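Local atomic coordinates of KLLA0E03807p (Kluyveromyces lactis, PDB entry 3SQI), a protein that binds DNA through the domain described here, the DNA-binding part of Ndc10, and serves as a platform for inner kinetochore assembly in budding yeast. Residues Q111-N116 with L390-I395; D169-K174 with S294-T299; K146-N150 with W275-P279; Y207-V213 with I361-L367. All blocks are in the same frame, centred on the assembly; numbering follows the deposited sequence.

Contact 1 of 4, residues Q111-N116 with L390-I395; sequences QKISIN and LLAQLI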
loop_
_atom_site.group_PDB
_atom_site.type_symbol
_atom_site.label_atom_id
_atom_site.label_comp_id
_atom_site.label_asym_id
_atom_site.label_seq_id
_atom_site.Cartn_x
_atom_site.Cartn_y
_atom_site.Cartn_z
ATOM N N GLN A 111 3.075 -6.630 -12.037
ATOM C CA GLN A 111 3.772 -6.092 -13.203
ATOM C C GLN A 111 2.989 -6.371 -14.469
ATOM O O GLN A 111 2.467 -5.452 -15.108
ATOM C CB GLN A 111 5.159 -6.719 -13.345
ATOM C CG GLN A 111 6.096 -6.521 -12.162
ATOM C CD GLN A 111 7.464 -7.136 -12.417
ATOM O OE1 GLN A 111 7.680 -7.792 -13.437
ATOM N NE2 GLN A 111 8.392 -6.925 -11.493
ATOM N N LYS A 112 2.858 -7.648 -14.802
ATOM C CA LYS A 112 2.189 -8.020 -16.044
ATOM C C LYS A 112 0.897 -7.245 -16.268
ATOM O O LYS A 112 0.629 -6.823 -17.386
ATOM C CB LYS A 112 1.927 -9.525 -16.103
ATOM C CG LYS A 112 0.972 -9.933 -17.211
ATOM C CD LYS A 112 1.661 -9.934 -18.559
ATOM C CE LYS A 112 0.754 -10.491 -19.641
ATOM N NZ LYS A 112 0.286 -11.856 -19.291
ATOM N N ILE A 113 0.125 -7.018 -15.211
ATOM C CA ILE A 113 -1.092 -6.235 -15.356
ATOM C C ILE A 113 -0.799 -4.736 -15.499
ATOM O O ILE A 113 -1.191 -4.103 -16.488
ATOM C CB ILE A 113 -2.092 -6.439 -14.204
ATOM C CG1 ILE A 113 -2.819 -7.778 -14.338
ATOM C CG2 ILE A 113 -3.112 -5.316 -14.212
ATOM C CD1 ILE A 113 -4.327 -7.714 -14.039
ATOM N N SER A 114 -0.154 -4.171 -14.478
ATOM C CA SER A 114 -0.162 -2.727 -14.294
ATOM C C SER A 114 0.146 -2.102 -15.647
ATOM O O SER A 114 -0.665 -1.371 -16.223
ATOM C CB SER A 114 0.858 -2.309 -13.253
ATOM O OG SER A 114 0.737 -3.067 -12.077
ATOM N N ILE A 115 1.272 -2.516 -16.204
ATOM C CA ILE A 115 1.731 -2.052 -17.516
ATOM C C ILE A 115 0.619 -2.010 -18.578
ATOM O O ILE A 115 0.302 -0.952 -19.134
ATOM C CB ILE A 115 2.894 -2.928 -18.008
ATOM C CG1 ILE A 115 3.584 -2.323 -19.223
ATOM C CG2 ILE A 115 2.451 -4.363 -18.260
ATOM C CD1 ILE A 115 4.511 -3.291 -19.895
ATOM N N ASN A 116 0.054 -3.170 -18.881
ATOM C CA ASN A 116 -1.040 -3.271 -19.848
ATOM C C ASN A 116 -2.199 -2.309 -19.571
ATOM O O ASN A 116 -2.823 -1.802 -20.504
ATOM C CB ASN A 116 -1.593 -4.702 -19.912
ATOM C CG ASN A 116 -0.626 -5.676 -20.548
ATOM O OD1 ASN A 116 -0.653 -5.895 -21.758
ATOM N ND2 ASN A 116 0.235 -6.265 -19.737
ATOM N N LEU A 390 9.845 -4.608 -17.695
ATOM C CA LEU A 390 8.447 -4.288 -17.448
ATOM C C LEU A 390 7.686 -4.217 -18.773
ATOM O O LEU A 390 6.687 -4.914 -18.962
ATOM C CB LEU A 390 8.341 -2.957 -16.699
ATOM C CG LEU A 390 7.075 -2.678 -15.882
ATOM C CD1 LEU A 390 7.089 -1.263 -15.310
ATOM C CD2 LEU A 390 5.834 -2.886 -16.727
ATOM N N LEU A 391 8.175 -3.389 -19.694
ATOM C CA LEU A 391 7.533 -3.221 -20.998
ATOM C C LEU A 391 7.370 -4.530 -21.770
ATOM O O LEU A 391 6.399 -4.707 -22.504
ATOM C CB LEU A 391 8.296 -2.209 -21.858
ATOM C CG LEU A 391 8.290 -0.741 -21.420
ATOM C CD1 LEU A 391 9.188 0.069 -22.331
ATOM C CD2 LEU A 391 6.882 -0.172 -21.410
ATOM N N ALA A 392 8.316 -5.447 -21.599
ATOM C CA ALA A 392 8.264 -6.717 -22.319
ATOM C C ALA A 392 6.991 -7.507 -21.996
ATOM O O ALA A 392 6.672 -8.493 -22.664
ATOM C CB ALA A 392 9.502 -7.553 -22.012
ATOM N N GLN A 393 6.270 -7.063 -20.971
ATOM C CA GLN A 393 5.131 -7.805 -20.431
ATOM C C GLN A 393 3.748 -7.432 -20.990
ATOM O O GLN A 393 2.739 -7.940 -20.506
ATOM C CB GLN A 393 5.125 -7.728 -18.901
ATOM C CG GLN A 393 5.781 -8.924 -18.224
ATOM C CD GLN A 393 6.215 -8.613 -16.809
ATOM O OE1 GLN A 393 5.480 -7.985 -16.048
ATOM N NE2 GLN A 393 7.421 -9.039 -16.453
ATOM N N LEU A 394 3.687 -6.549 -21.983
ATOM C CA LEU A 394 2.391 -6.169 -22.563
ATOM C C LEU A 394 2.128 -6.811 -23.931
ATOM O O LEU A 394 3.065 -7.073 -24.691
ATOM C CB LEU A 394 2.184 -4.642 -22.599
ATOM C CG LEU A 394 3.299 -3.662 -22.980
ATOM C CD1 LEU A 394 4.011 -4.115 -24.223
ATOM C CD2 LEU A 394 2.765 -2.259 -23.170
ATOM N N ILE A 395 0.857 -7.087 -24.223
ATOM C CA ILE A 395 0.486 -7.827 -25.430
ATOM C C ILE A 395 0.106 -6.959 -26.642
ATOM O O ILE A 395 -0.258 -7.481 -27.699
ATOM C CB ILE A 395 -0.628 -8.865 -25.140
ATOM C CG1 ILE A 395 -1.787 -8.212 -24.386
ATOM C CG2 ILE A 395 -0.073 -10.011 -24.307
ATOM C CD1 ILE A 395 -1.674 -8.381 -22.889
#
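The carboxamides of Gln111 and Gln393 lie nearly coplanar, their planes 11° apart, and Gln393 NE2 donates to Gln111 OE1 at 3.3 Å, the acceptor lying in the plane of the donor amide. The donor sits nearly in line with the C=O of Gln111 (162°), which suits two long, uncharged side chains spanning neighbouring backbones. This joins one side of helix 107-118 to a type I beta turn, Leu391 to Leu394, close to helix 388-391. Another flat group, the amide of Asn116, grips the backbone in the turn and just after it. Its ND2 gives a hydrogen bond to Gln393 O (3.1 Å, 162° at the hydrogen), coming from above the carbonyl plane, while Asn116 OD1 accepts from Ile395 N at 3.1 Å, with that donor in the carbonyl plane. Asparagine fits because one small amide answers both a C=O and an N-H, and CG beside the backbone N (chi1 -70°) aims it there. An alanine here would probably leave Gln393 O and Ile395 N without these partners and the chain after the turn less firmly tied to the helix. Ile115 supplies the apolar part of the contact. With CG1 anti to the backbone N, its branch runs toward the turn and slides past the Leu390 side chain, while Leu394 crosses it at about a right angle. Phe195 covers Leu390, and Tyr258 of helix 245-259 packs on both Asn116 and Ile395. Alongside, the aliphatic part of Lys112 lies against the turn, its CD near Gln393 O.

Contact 2 of 4, residues D169-K174 with S294-T299; sequences DDENGK and SDSENT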
loop_
_atom_site.group_PDB
_atom_site.type_symbol
_atom_site.label_atom_id
_atom_site.label_comp_id
_atom_site.label_asym_id
_atom_site.label_seq_id
_atom_site.Cartn_x
_atom_site.Cartn_y
_atom_site.Cartn_z
ATOM N N ASP A 169 7.028 13.141 6.758
ATOM C CA ASP A 169 8.028 13.330 7.786
ATOM C C ASP A 169 9.360 13.354 7.065
ATOM O O ASP A 169 9.806 12.334 6.536
ATOM C CB ASP A 169 7.979 12.174 8.790
ATOM C CG ASP A 169 9.211 12.116 9.685
ATOM O OD1 ASP A 169 9.951 13.122 9.766
ATOM O OD2 ASP A 169 9.434 11.061 10.317
ATOM N N ASP A 170 9.987 14.525 7.028
ATOM C CA ASP A 170 11.291 14.646 6.395
ATOM C C ASP A 170 12.423 14.516 7.408
ATOM O O ASP A 170 13.594 14.430 7.039
ATOM C CB ASP A 170 11.382 15.928 5.567
ATOM C CG ASP A 170 10.513 15.870 4.314
ATOM O OD1 ASP A 170 9.509 15.121 4.315
ATOM O OD2 ASP A 170 10.833 16.569 3.327
ATOM N N GLU A 171 12.066 14.486 8.690
ATOM C CA GLU A 171 13.042 14.192 9.729
ATOM C C GLU A 171 13.552 12.765 9.555
ATOM O O GLU A 171 14.760 12.532 9.542
ATOM C CB GLU A 171 12.440 14.374 11.123
ATOM C CG GLU A 171 13.188 13.615 12.210
ATOM C CD GLU A 171 13.209 14.352 13.538
ATOM O OE1 GLU A 171 12.844 15.549 13.565
ATOM O OE2 GLU A 171 13.600 13.737 14.556
ATOM N N ASN A 172 12.620 11.819 9.430
ATOM C CA ASN A 172 12.956 10.414 9.184
ATOM C C ASN A 172 12.867 9.987 7.713
ATOM O O ASN A 172 13.107 8.823 7.382
ATOM C CB ASN A 172 12.082 9.484 10.033
ATOM C CG ASN A 172 12.004 9.915 11.485
ATOM O OD1 ASN A 172 12.976 9.796 12.242
ATOM N ND2 ASN A 172 10.838 10.406 11.886
ATOM N N GLY A 173 12.509 10.920 6.835
ATOM C CA GLY A 173 12.422 10.622 5.418
ATOM C C GLY A 173 11.323 9.637 5.065
ATOM O O GLY A 173 11.592 8.577 4.510
ATOM N N LYS A 174 10.083 9.970 5.406
ATOM C CA LYS A 174 8.949 9.108 5.072
ATOM C C LYS A 174 7.820 9.896 4.416
ATOM O O LYS A 174 7.609 11.068 4.725
ATOM C CB LYS A 174 8.424 8.419 6.332
ATOM C CG LYS A 174 9.461 7.571 7.032
ATOM C CD LYS A 174 9.290 7.585 8.545
ATOM C CE LYS A 174 7.896 7.145 8.967
ATOM N NZ LYS A 174 7.930 6.504 10.320
ATOM N N SER A 294 3.510 10.261 12.914
ATOM C CA SER A 294 4.402 9.109 13.006
ATOM C C SER A 294 5.609 9.388 13.892
ATOM O O SER A 294 5.673 10.410 14.578
ATOM C CB SER A 294 4.894 8.702 11.615
ATOM O OG SER A 294 5.857 9.619 11.119
ATOM N N ASP A 295 6.564 8.463 13.863
ATOM C CA ASP A 295 7.846 8.614 14.553
ATOM C C ASP A 295 8.919 7.753 13.873
ATOM O O ASP A 295 8.687 7.196 12.798
ATOM C CB ASP A 295 7.732 8.264 16.042
ATOM C CG ASP A 295 7.222 6.850 16.280
ATOM O OD1 ASP A 295 7.803 6.144 17.135
ATOM O OD2 ASP A 295 6.230 6.454 15.628
ATOM N N SER A 296 10.081 7.620 14.503
ATOM C CA SER A 296 11.194 6.949 13.844
ATOM C C SER A 296 10.841 5.567 13.301
ATOM O O SER A 296 10.982 5.331 12.101
ATOM C CB SER A 296 12.421 6.868 14.762
ATOM O OG SER A 296 12.071 7.042 16.126
ATOM N N GLU A 297 10.392 4.663 14.172
ATOM C CA GLU A 297 10.176 3.259 13.785
ATOM C C GLU A 297 8.739 2.815 13.437
ATOM O O GLU A 297 8.528 1.650 13.078
ATOM C CB GLU A 297 10.756 2.317 14.843
ATOM C CG GLU A 297 12.266 2.370 14.962
ATOM C CD GLU A 297 12.750 2.055 16.369
ATOM O OE1 GLU A 297 11.957 1.521 17.174
ATOM O OE2 GLU A 297 13.926 2.349 16.669
ATOM N N ASN A 298 7.759 3.712 13.560
ATOM C CA ASN A 298 6.378 3.386 13.183
ATOM C C ASN A 298 5.624 4.575 12.599
ATOM O O ASN A 298 5.987 5.730 12.833
ATOM C CB ASN A 298 5.579 2.779 14.348
ATOM C CG ASN A 298 6.420 2.545 15.579
ATOM O OD1 ASN A 298 6.980 1.465 15.766
ATOM N ND2 ASN A 298 6.513 3.562 16.433
ATOM N N THR A 299 4.560 4.304 11.853
ATOM C CA THR A 299 3.911 5.395 11.146
ATOM C C THR A 299 2.549 5.783 11.709
ATOM O O THR A 299 2.432 6.811 12.366
ATOM C CB THR A 299 3.855 5.126 9.649
ATOM O OG1 THR A 299 5.039 4.411 9.278
ATOM C CG2 THR A 299 3.813 6.426 8.882
#
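A lysine reaching out of a beta hairpin into the curl of a neighbouring loop makes this contact: Lys174 starts strand 174-179, and Ser294 to Thr299 belong to the loop ahead of helix 304-310. The hairpin turn carries a G1 beta bulge, Gly173 and Lys174 both facing Asp169, and the positive phi of Gly173 is easily adopted by a residue without a side chain. Asp169 OD1 accepts from Asn172 N at 3.0 Å, an Asx motif that shapes the turn. Lysine suits position 174 because its chain is long and flexible: bends at chi2 and chi3 carry NZ to the loop's carbonyls. Lys174 NZ donates to Asp295 O at 2.7 Å, nearly straight off the end of the carbonyl (C=O...donor angle 167°). A weak bond also runs from Lys174 NZ to Asn298 O at 3.3 Å. A salt bridge with Asp304 answers its charge, so the ammonium probably draws loop, helix start and hairpin together. The Asn172 side chain lies near Ser296, though its exact placement is doubtful. The loop is also braced internally, Asp295 N bonding to Asn298 O, and Asn298 ND2 reaching Asp295 OD2 at 3.0 Å on its syn lone pair.

Contact 3 of 4, residues K146-N150 with W275-P279; sequences KFNTN and WPQFP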
loop_
_atom_site.group_PDB
_atom_site.type_symbol
_atom_site.label_atom_id
_atom_site.label_comp_id
_atom_site.label_asym_id
_atom_site.label_seq_id
_atom_site.Cartn_x
_atom_site.Cartn_y
_atom_site.Cartn_z
ATOM N N LYS A 146 -5.550 -3.270 -3.514
ATOM C CA LYS A 146 -5.718 -4.562 -2.841
ATOM C C LYS A 146 -4.364 -5.241 -2.705
ATOM O O LYS A 146 -3.927 -5.585 -1.615
ATOM C CB LYS A 146 -6.654 -5.467 -3.632
ATOM C CG LYS A 146 -6.723 -6.881 -3.121
ATOM C CD LYS A 146 -7.471 -6.950 -1.804
ATOM C CE LYS A 146 -8.006 -8.366 -1.513
ATOM N NZ LYS A 146 -6.933 -9.393 -1.310
ATOM N N PHE A 147 -3.689 -5.393 -3.831
ATOM C CA PHE A 147 -2.372 -6.001 -3.871
ATOM C C PHE A 147 -1.421 -5.453 -2.805
ATOM O O PHE A 147 -0.713 -6.221 -2.166
ATOM C CB PHE A 147 -1.772 -5.774 -5.252
ATOM C CG PHE A 147 -0.654 -6.700 -5.590
ATOM C CD1 PHE A 147 -0.833 -7.695 -6.539
ATOM C CD2 PHE A 147 0.584 -6.570 -4.978
ATOM C CE1 PHE A 147 0.199 -8.552 -6.868
ATOM C CE2 PHE A 147 1.623 -7.431 -5.299
ATOM C CZ PHE A 147 1.429 -8.427 -6.245
ATOM N N ASN A 148 -1.380 -4.137 -2.621
ATOM C CA ASN A 148 -0.466 -3.552 -1.629
ATOM C C ASN A 148 -0.949 -3.610 -0.175
ATOM O O ASN A 148 -0.171 -3.877 0.734
ATOM C CB ASN A 148 -0.085 -2.113 -1.998
ATOM C CG ASN A 148 1.159 -2.045 -2.861
ATOM O OD1 ASN A 148 1.305 -2.802 -3.821
ATOM N ND2 ASN A 148 2.076 -1.148 -2.511
ATOM N N THR A 149 -2.227 -3.324 0.036
ATOM C CA THR A 149 -2.810 -3.294 1.370
ATOM C C THR A 149 -3.503 -4.597 1.817
ATOM O O THR A 149 -3.807 -4.769 2.998
ATOM C CB THR A 149 -3.856 -2.177 1.446
ATOM O OG1 THR A 149 -4.231 -1.968 2.808
ATOM C CG2 THR A 149 -5.103 -2.561 0.636
ATOM N N ASN A 150 -3.738 -5.511 0.882
ATOM C CA ASN A 150 -4.553 -6.705 1.140
ATOM C C ASN A 150 -5.842 -6.469 1.954
ATOM O O ASN A 150 -5.987 -6.984 3.061
ATOM C CB ASN A 150 -3.714 -7.818 1.769
ATOM C CG ASN A 150 -4.515 -9.072 2.019
ATOM O OD1 ASN A 150 -4.953 -9.740 1.082
ATOM N ND2 ASN A 150 -4.718 -9.400 3.287
ATOM N N TRP A 275 -1.725 -14.563 2.135
ATOM C CA TRP A 275 -1.117 -13.237 2.086
ATOM C C TRP A 275 -1.050 -12.471 3.415
ATOM O O TRP A 275 -1.971 -12.546 4.243
ATOM C CB TRP A 275 -1.817 -12.388 1.029
ATOM C CG TRP A 275 -1.395 -12.743 -0.349
ATOM C CD1 TRP A 275 -0.796 -13.901 -0.750
ATOM C CD2 TRP A 275 -1.510 -11.924 -1.516
ATOM N NE1 TRP A 275 -0.545 -13.859 -2.100
ATOM C CE2 TRP A 275 -0.973 -12.655 -2.593
ATOM C CE3 TRP A 275 -2.020 -10.643 -1.752
ATOM C CZ2 TRP A 275 -0.933 -12.150 -3.887
ATOM C CZ3 TRP A 275 -1.978 -10.145 -3.032
ATOM C CH2 TRP A 275 -1.438 -10.896 -4.087
ATOM N N PRO A 276 0.049 -11.725 3.604
ATOM C CA PRO A 276 0.321 -10.769 4.681
ATOM C C PRO A 276 -0.798 -9.751 4.856
ATOM O O PRO A 276 -1.455 -9.394 3.873
ATOM C CB PRO A 276 1.576 -10.053 4.186
ATOM C CG PRO A 276 2.291 -11.094 3.405
ATOM C CD PRO A 276 1.225 -11.922 2.740
ATOM N N GLN A 277 -0.985 -9.288 6.093
ATOM C CA GLN A 277 -1.996 -8.288 6.443
ATOM C C GLN A 277 -1.475 -7.264 7.458
ATOM O O GLN A 277 -0.531 -7.533 8.198
ATOM C CB GLN A 277 -3.222 -8.969 7.049
ATOM C CG GLN A 277 -3.894 -9.972 6.153
ATOM C CD GLN A 277 -4.884 -10.833 6.914
ATOM O OE1 GLN A 277 -4.749 -12.058 6.961
ATOM N NE2 GLN A 277 -5.880 -10.196 7.526
ATOM N N PHE A 278 -2.094 -6.090 7.500
ATOM C CA PHE A 278 -1.823 -5.166 8.593
ATOM C C PHE A 278 -2.571 -5.648 9.832
ATOM O O PHE A 278 -3.619 -6.283 9.717
ATOM C CB PHE A 278 -2.248 -3.733 8.244
ATOM C CG PHE A 278 -1.355 -3.061 7.241
ATOM C CD1 PHE A 278 -0.006 -2.878 7.504
ATOM C CD2 PHE A 278 -1.865 -2.608 6.034
ATOM C CE1 PHE A 278 0.821 -2.264 6.576
ATOM C CE2 PHE A 278 -1.045 -1.994 5.105
ATOM C CZ PHE A 278 0.299 -1.820 5.376
ATOM N N PRO A 279 -2.024 -5.362 11.020
ATOM C CA PRO A 279 -2.665 -5.660 12.303
ATOM C C PRO A 279 -3.897 -4.794 12.471
ATOM O O PRO A 279 -4.190 -4.011 11.566
ATOM C CB PRO A 279 -1.610 -5.228 13.319
ATOM C CG PRO A 279 -0.320 -5.235 12.567
ATOM C CD PRO A 279 -0.670 -4.816 11.191
#
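Trp275 points the edge of its six-membered ring at the face of Phe147, a T-shaped pair with centroids 5.3 Å apart and planes at 68°. Trp275 CH2 sits over the Phe147 ring toward its rim, 4.0 Å from CE1. Two large aromatics suit this spot, since the pair covers much area with flat carbon surfaces. Next along, the Asn150 amide fits against the backbone of Pro276 and the start of the Gln277 side chain: Asn150 CB is 3.5 Å from Pro276 O, and ND2 lies beside Gln277 CG. At the far end Thr149 OG1 meets the Phe278 ring at its edge, 3.9 Å from CE2. The arrangement is a helix C-terminus, that of helix 133-149, crossed by the extended, proline-containing segment 275-279. Asn150, the first residue past the helix, has a positive phi of 43°, a conformation asparagine tolerates better than most residues. Its side chain, CG anti to the backbone N (chi1 -179°), reaches toward the crossing chain, and its amide oxygen is held by Lys146: NZ donates to Asn150 OD1 at 3.1 Å from above the carbonyl plane and also bonds His267 O, while Asn272 N adds a weak bond to the same Asn150 oxygen. Further out, Phe101 makes an edge-to-face pair with Trp275, Trp268 touches Phe147, and Phe185 of strand 185-187 packs on both Thr149 and Phe278, with Met310 and Tyr306 of helix 304-310 also against Phe278.

Contact 4 of 4, residues Y207-V213 with I361-L367; sequences YLRFHGV and IFLDPSL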
loop_
_atom_site.group_PDB
_atom_site.type_symbol
_atom_site.label_atom_id
_atom_site.label_comp_id
_atom_site.label_asym_id
_atom_site.label_seq_id
_atom_site.Cartn_x
_atom_site.Cartn_y
_atom_site.Cartn_z
ATOM N N TYR A 207 -6.143 13.401 -11.372
ATOM C CA TYR A 207 -6.100 14.520 -12.297
ATOM C C TYR A 207 -7.241 14.360 -13.291
ATOM O O TYR A 207 -8.033 15.277 -13.497
ATOM C CB TYR A 207 -4.762 14.572 -13.027
ATOM C CG TYR A 207 -4.578 15.807 -13.879
ATOM C CD1 TYR A 207 -4.246 17.029 -13.306
ATOM C CD2 TYR A 207 -4.731 15.752 -15.260
ATOM C CE1 TYR A 207 -4.074 18.161 -14.084
ATOM C CE2 TYR A 207 -4.560 16.881 -16.045
ATOM C CZ TYR A 207 -4.230 18.079 -15.452
ATOM O OH TYR A 207 -4.059 19.198 -16.232
ATOM N N LEU A 208 -7.334 13.180 -13.893
ATOM C CA LEU A 208 -8.403 12.898 -14.843
ATOM C C LEU A 208 -9.788 13.079 -14.221
ATOM O O LEU A 208 -10.705 13.604 -14.850
ATOM C CB LEU A 208 -8.260 11.476 -15.391
ATOM C CG LEU A 208 -6.976 11.188 -16.172
ATOM C CD1 LEU A 208 -7.051 9.817 -16.814
ATOM C CD2 LEU A 208 -6.747 12.245 -17.232
ATOM N N ARG A 209 -9.925 12.636 -12.979
ATOM C CA ARG A 209 -11.204 12.631 -12.285
ATOM C C ARG A 209 -11.644 14.049 -11.973
ATOM O O ARG A 209 -12.807 14.412 -12.150
ATOM C CB ARG A 209 -11.076 11.827 -10.987
ATOM C CG ARG A 209 -12.324 11.792 -10.107
ATOM C CD ARG A 209 -12.120 10.810 -8.953
ATOM N NE ARG A 209 -13.167 10.883 -7.935
ATOM C CZ ARG A 209 -13.107 10.262 -6.759
ATOM N NH1 ARG A 209 -12.047 9.522 -6.449
ATOM N NH2 ARG A 209 -14.103 10.386 -5.889
ATOM N N PHE A 210 -10.693 14.859 -11.532
ATOM C CA PHE A 210 -11.013 16.164 -10.977
ATOM C C PHE A 210 -10.807 17.336 -11.932
ATOM O O PHE A 210 -11.752 18.061 -12.242
ATOM C CB PHE A 210 -10.251 16.366 -9.679
ATOM C CG PHE A 210 -10.793 15.559 -8.553
ATOM C CD1 PHE A 210 -12.047 15.842 -8.042
ATOM C CD2 PHE A 210 -10.070 14.510 -8.016
ATOM C CE1 PHE A 210 -12.569 15.105 -7.005
ATOM C CE2 PHE A 210 -10.586 13.762 -6.977
ATOM C CZ PHE A 210 -11.838 14.060 -6.469
ATOM N N HIS A 211 -9.570 17.543 -12.364
ATOM C CA HIS A 211 -9.293 18.521 -13.402
ATOM C C HIS A 211 -10.047 18.147 -14.681
ATOM O O HIS A 211 -10.633 19.002 -15.349
ATOM C CB HIS A 211 -7.787 18.595 -13.662
ATOM C CG HIS A 211 -7.408 19.520 -14.776
ATOM N ND1 HIS A 211 -6.319 20.361 -14.705
ATOM C CD2 HIS A 211 -7.966 19.731 -15.992
ATOM C CE1 HIS A 211 -6.225 21.055 -15.826
ATOM N NE2 HIS A 211 -7.212 20.689 -16.624
ATOM N N GLY A 212 -10.042 16.860 -15.008
ATOM C CA GLY A 212 -10.624 16.397 -16.253
ATOM C C GLY A 212 -9.698 16.752 -17.393
ATOM O O GLY A 212 -8.599 17.250 -17.166
ATOM N N VAL A 213 -10.125 16.488 -18.620
ATOM C CA VAL A 213 -9.369 16.941 -19.781
ATOM C C VAL A 213 -10.216 17.884 -20.625
ATOM O O VAL A 213 -11.270 17.507 -21.141
ATOM C CB VAL A 213 -8.854 15.770 -20.634
ATOM C CG1 VAL A 213 -8.020 16.291 -21.800
ATOM C CG2 VAL A 213 -8.039 14.810 -19.776
ATOM N N ILE A 361 -3.910 11.812 -20.506
ATOM C CA ILE A 361 -3.444 12.899 -19.654
ATOM C C ILE A 361 -2.754 14.004 -20.464
ATOM O O ILE A 361 -2.933 15.190 -20.189
ATOM C CB ILE A 361 -2.505 12.389 -18.530
ATOM C CG1 ILE A 361 -2.620 13.278 -17.295
ATOM C CG2 ILE A 361 -1.059 12.292 -19.017
ATOM C CD1 ILE A 361 -1.578 12.989 -16.246
ATOM N N PHE A 362 -1.991 13.603 -21.476
ATOM C CA PHE A 362 -1.191 14.540 -22.250
ATOM C C PHE A 362 -2.027 15.370 -23.210
ATOM O O PHE A 362 -1.518 16.280 -23.861
ATOM C CB PHE A 362 -0.088 13.796 -23.002
ATOM C CG PHE A 362 0.858 13.071 -22.097
ATOM C CD1 PHE A 362 1.702 13.774 -21.259
ATOM C CD2 PHE A 362 0.895 11.689 -22.075
ATOM C CE1 PHE A 362 2.571 13.116 -20.419
ATOM C CE2 PHE A 362 1.768 11.024 -21.235
ATOM C CZ PHE A 362 2.603 11.739 -20.405
ATOM N N LEU A 363 -3.312 15.053 -23.296
ATOM C CA LEU A 363 -4.193 15.754 -24.220
ATOM C C LEU A 363 -4.717 17.067 -23.650
ATOM O O LEU A 363 -5.357 17.842 -24.356
ATOM C CB LEU A 363 -5.348 14.853 -24.659
ATOM C CG LEU A 363 -5.000 13.952 -25.844
ATOM C CD1 LEU A 363 -3.791 13.081 -25.517
ATOM C CD2 LEU A 363 -6.194 13.105 -26.257
ATOM N N ASP A 364 -4.444 17.322 -22.377
ATOM C CA ASP A 364 -4.882 18.574 -21.776
ATOM C C ASP A 364 -4.033 19.737 -22.286
ATOM O O ASP A 364 -2.814 19.620 -22.415
ATOM C CB ASP A 364 -4.841 18.495 -20.249
ATOM C CG ASP A 364 -5.965 19.279 -19.596
ATOM O OD1 ASP A 364 -7.070 19.346 -20.179
ATOM O OD2 ASP A 364 -5.746 19.831 -18.498
ATOM N N PRO A 365 -4.685 20.864 -22.597
ATOM C CA PRO A 365 -3.987 22.059 -23.080
ATOM C C PRO A 365 -3.020 22.571 -22.021
ATOM O O PRO A 365 -2.002 23.185 -22.339
ATOM C CB PRO A 365 -5.120 23.066 -23.293
ATOM C CG PRO A 365 -6.359 22.234 -23.418
ATOM C CD PRO A 365 -6.139 21.067 -22.513
ATOM N N SER A 366 -3.352 22.314 -20.762
ATOM C CA SER A 366 -2.486 22.671 -19.650
ATOM C C SER A 366 -1.109 22.041 -19.829
ATOM O O SER A 366 -0.091 22.739 -19.806
ATOM C CB SER A 366 -3.112 22.220 -18.328
ATOM O OG SER A 366 -4.403 22.791 -18.163
ATOM N N LEU A 367 -1.087 20.721 -20.012
ATOM C CA LEU A 367 0.152 19.992 -20.275
ATOM C C LEU A 367 0.793 20.381 -21.609
ATOM O O LEU A 367 1.917 19.975 -21.908
ATOM C CB LEU A 367 -0.089 18.480 -20.253
ATOM C CG LEU A 367 0.013 17.735 -18.915
ATOM C CD1 LEU A 367 1.321 18.069 -18.201
ATOM C CD2 LEU A 367 -1.188 18.017 -18.016
#
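The polar interactions centre on the carboxylate of Asp364, which faces Tyr207 of helix 198-210 and the nearby His211. Tyr207 OH donates to Asp364 OD2 at 2.9 Å, although the place of that hydroxyl is less sure, with ring and carboxylate planes at 81°. His211 NE2 also comes up to OD2, but at a poor angle, so it is a close polar neighbour and not a bond. Ser366 OG adds a weak bond to Asp364 OD2 at 3.3 Å from within its own loop, while the other oxygen, OD1, accepts from Lys214 N. Among the rings, His211 CB lies over one face of Tyr207, 3.7 Å above the ring plane and toward the rim; both side chains leave with CG anti to the backbone N (chi1 -173° and 177°), which points them at the same loop. An alanine in place of His211 removes the imidazole and would probably open a gap beside Asp364 and Ser366. The apolar contacts flank this patch. Ile361 CG1 packs on Tyr207 CD2 at 3.8 Å, Leu367 CD2 comes to Tyr207 CZ at 4.0 Å, and Val213 CG1 meets Leu363 CB at 4.2 Å; branched aliphatic residues suit a buried seam such as this. Topologically, a helix end and the short, weakly bonded strand 212-213 are joined to the loop between helices 332-355 and 370-376. OD1 is held by Lys214 N and OD2 apparently by Tyr207 OH, so the buried Asp364 carboxylate probably ties that loop to both the helix and the chain beyond Gly212.

Going along the chain, contact 1 opens at 111-116 and closes last at 390-395, enclosing the other three; contacts 2, 3 and 4 cross one another, their first segments coming in the order 146-150, 169-174, 207-213 and their second in the same order. Contacts 1 and 3 use consecutive helices, 107-118 and 133-149, and lie about 22 Å apart between centres, while contacts 2 and 3 share the chain between helices 265-269 and 304-310. Contact 4 stands about 32 Å from contact 3. Contacts 1 and 2 flank the centre of the chain, about 33 Å apart. This interleaving is consistent with distant sequence folding together within the DNA-binding domain, with contacts 1, 3 and 4 nearer the bound nucleic acid.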